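Local coordinates for hypothetical protein PH0802 (Pyrococcus horikoshii, PDB 2DT4) that is of unknown function but forms a trimer of plant- and prokaryote-conserved (PPC) domains, a domain also found in plant AT-hook DNA-binding proteins, at residues A[15-18]-A[24-27]. Numbering follows the deposited sequence.
Sequences RVPE and TYIK
The end of strand 5-16 meets helix 22-33, the next element of the PPC domain, where V16 and P17 pack against the ring of Y25. Both V16 methyls touch the ring. CG1 of V16 makes a CH-pi contact over one face, 3.8 Å from the centroid of the Y25 ring and 17° off its normal. CG2 of V16 reaches CD2 and CE2 of Y25, each at 3.8 Å. CD of P17 comes in obliquely, 3.6 Å from CE1 of Y25. Y25 starts out toward V16, and with CG anti to the backbone N (chi1 175°) its ring is carried on to the strand end. V16 also touches A114 and I116 of strand 114-123. The phenol OH of Y25 is hydrogen-bonded to the carbonyl of L141 in the second subunit. P17 packs on L141 and Y25 on L143 of that subunit. A leucine in place of Y25 has no ring face for V16 CG1 and no hydroxyl, and would probably leave the carbonyl of L141 of the second subunit without this partner. The contact between the segments is thus apolar and buried, while the one polar atom of the ring side chain serves the subunit interface.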
ATOM      1  N   ARG A  15      -5.533  16.080  -0.740  1.00  8.65           N
ATOM      2  CA  ARG A  15      -6.889  15.634  -0.554  1.00  8.92           C
ATOM      3  C   ARG A  15      -7.731  15.958  -1.760  1.00  9.33           C
ATOM      4  O   ARG A  15      -7.789  17.098  -2.207  1.00  8.75           O
ATOM      5  CB  ARG A  15      -7.526  16.272   0.672  1.00  9.91           C
ATOM      6  CG  ARG A  15      -8.939  15.808   0.841  1.00 11.20           C
ATOM      7  CD  ARG A  15      -9.481  15.999   2.215  1.00 15.92           C
ATOM      8  NE  ARG A  15      -9.696  17.397   2.511  1.00 16.40           N
ATOM      9  CZ  ARG A  15     -10.846  18.057   2.334  1.00 16.85           C
ATOM     10  NH1 ARG A  15     -10.946  19.343   2.694  1.00 14.68           N
ATOM     11  NH2 ARG A  15     -11.869  17.489   1.762  1.00 20.86           N
ATOM     12  N   VAL A  16      -8.395  14.928  -2.262  1.00  9.04           N
ATOM     13  CA  VAL A  16      -9.293  15.048  -3.388  1.00  9.28           C
ATOM     14  C   VAL A  16     -10.633  15.610  -2.886  1.00  8.84           C
ATOM     15  O   VAL A  16     -11.172  15.104  -1.910  1.00  9.44           O
ATOM     16  CB  VAL A  16      -9.514  13.649  -4.031  1.00  8.82           C
ATOM     17  CG1 VAL A  16     -10.483  13.743  -5.179  1.00  9.02           C
ATOM     18  CG2 VAL A  16      -8.223  13.028  -4.471  1.00  9.56           C
ATOM     19  N   PRO A  17     -11.190  16.636  -3.545  1.00 10.46           N
ATOM     20  CA  PRO A  17     -12.487  17.170  -3.122  1.00 11.86           C
ATOM     21  C   PRO A  17     -13.619  16.147  -3.058  1.00 11.87           C
ATOM     22  O   PRO A  17     -13.726  15.259  -3.905  1.00 10.87           O
ATOM     23  CB  PRO A  17     -12.773  18.236  -4.181  1.00 12.54           C
ATOM     24  CG  PRO A  17     -11.468  18.685  -4.600  1.00 11.40           C
ATOM     25  CD  PRO A  17     -10.623  17.420  -4.642  1.00 11.19           C
ATOM     26  N   GLU A  18     -14.476  16.315  -2.049  1.00 12.26           N
ATOM     27  CA  GLU A  18     -15.715  15.548  -1.929  1.00 12.86           C
ATOM     28  C   GLU A  18     -16.498  15.627  -3.244  1.00 13.00           C
ATOM     29  O   GLU A  18     -16.713  16.718  -3.808  1.00 13.37           O
ATOM     30  CB  GLU A  18     -16.567  16.055  -0.766  1.00 14.01           C
ATOM     31  CG  GLU A  18     -17.889  15.313  -0.595  1.00 15.98           C
ATOM     32  CD  GLU A  18     -18.834  15.962   0.400  1.00 21.46           C
ATOM     33  OE1 GLU A  18     -18.671  17.167   0.716  1.00 24.93           O
ATOM     34  OE2 GLU A  18     -19.752  15.250   0.840  1.00 22.80           O
ATOM     35  N   THR A  24     -11.150   9.551 -12.187  1.00  9.98           N
ATOM     36  CA  THR A  24     -11.282  10.714 -13.046  1.00 10.08           C
ATOM     37  C   THR A  24     -10.430  11.844 -12.543  1.00 10.00           C
ATOM     38  O   THR A  24      -9.688  12.444 -13.310  1.00 10.10           O
ATOM     39  CB  THR A  24     -12.757  11.103 -13.145  1.00  9.89           C
ATOM     40  OG1 THR A  24     -13.479  10.024 -13.753  1.00 11.90           O
ATOM     41  CG2 THR A  24     -12.945  12.294 -14.091  1.00 11.62           C
ATOM     42  N   TYR A  25     -10.480  12.126 -11.245  1.00  9.64           N
ATOM     43  CA  TYR A  25      -9.704  13.225 -10.694  1.00  9.21           C
ATOM     44  C   TYR A  25      -8.210  12.972 -10.878  1.00  8.85           C
ATOM     45  O   TYR A  25      -7.475  13.847 -11.278  1.00  9.48           O
ATOM     46  CB  TYR A  25     -10.018  13.423  -9.203  1.00  8.72           C
ATOM     47  CG  TYR A  25      -9.175  14.465  -8.516  1.00 10.16           C
ATOM     48  CD1 TYR A  25      -9.642  15.759  -8.309  1.00 11.34           C
ATOM     49  CD2 TYR A  25      -7.892  14.168  -8.088  1.00 10.49           C
ATOM     50  CE1 TYR A  25      -8.861  16.704  -7.677  1.00 10.28           C
ATOM     51  CE2 TYR A  25      -7.108  15.106  -7.460  1.00 11.98           C
ATOM     52  CZ  TYR A  25      -7.599  16.362  -7.261  1.00 12.56           C
ATOM     53  OH  TYR A  25      -6.828  17.277  -6.610  1.00 13.78           O
ATOM     54  N   ILE A  26      -7.760  11.751 -10.610  1.00  8.36           N
ATOM     55  CA  ILE A  26      -6.334  11.488 -10.670  1.00  8.86           C
ATOM     56  C   ILE A  26      -5.888  11.665 -12.129  1.00  9.16           C
ATOM     57  O   ILE A  26      -4.850  12.260 -12.367  1.00  8.88           O
ATOM     58  CB  ILE A  26      -5.944  10.090 -10.085  1.00  9.03           C
ATOM     59  CG1 ILE A  26      -6.203  10.055  -8.576  1.00  8.72           C
ATOM     60  CG2 ILE A  26      -4.463   9.794 -10.380  1.00 11.26           C
ATOM     61  CD1 ILE A  26      -6.215   8.695  -8.018  1.00 10.20           C
ATOM     62  N   LYS A  27      -6.683  11.185 -13.091  1.00  9.60           N
ATOM     63  CA  LYS A  27      -6.396  11.382 -14.517  1.00  9.20           C
ATOM     64  C   LYS A  27      -6.297  12.866 -14.878  1.00  8.66           C
ATOM     65  O   LYS A  27      -5.321  13.308 -15.514  1.00  9.27           O
ATOM     66  CB  LYS A  27      -7.448  10.700 -15.383  1.00 10.16           C
ATOM     67  CG  LYS A  27      -7.256  10.984 -16.874  1.00 11.16           C
ATOM     68  CD  LYS A  27      -8.221  10.183 -17.764  1.00 17.68           C
ATOM     69  CE  LYS A  27      -8.003  10.548 -19.208  1.00 22.16           C
ATOM     70  NZ  LYS A  27      -8.502   9.591 -20.265  1.00 27.36           N
TER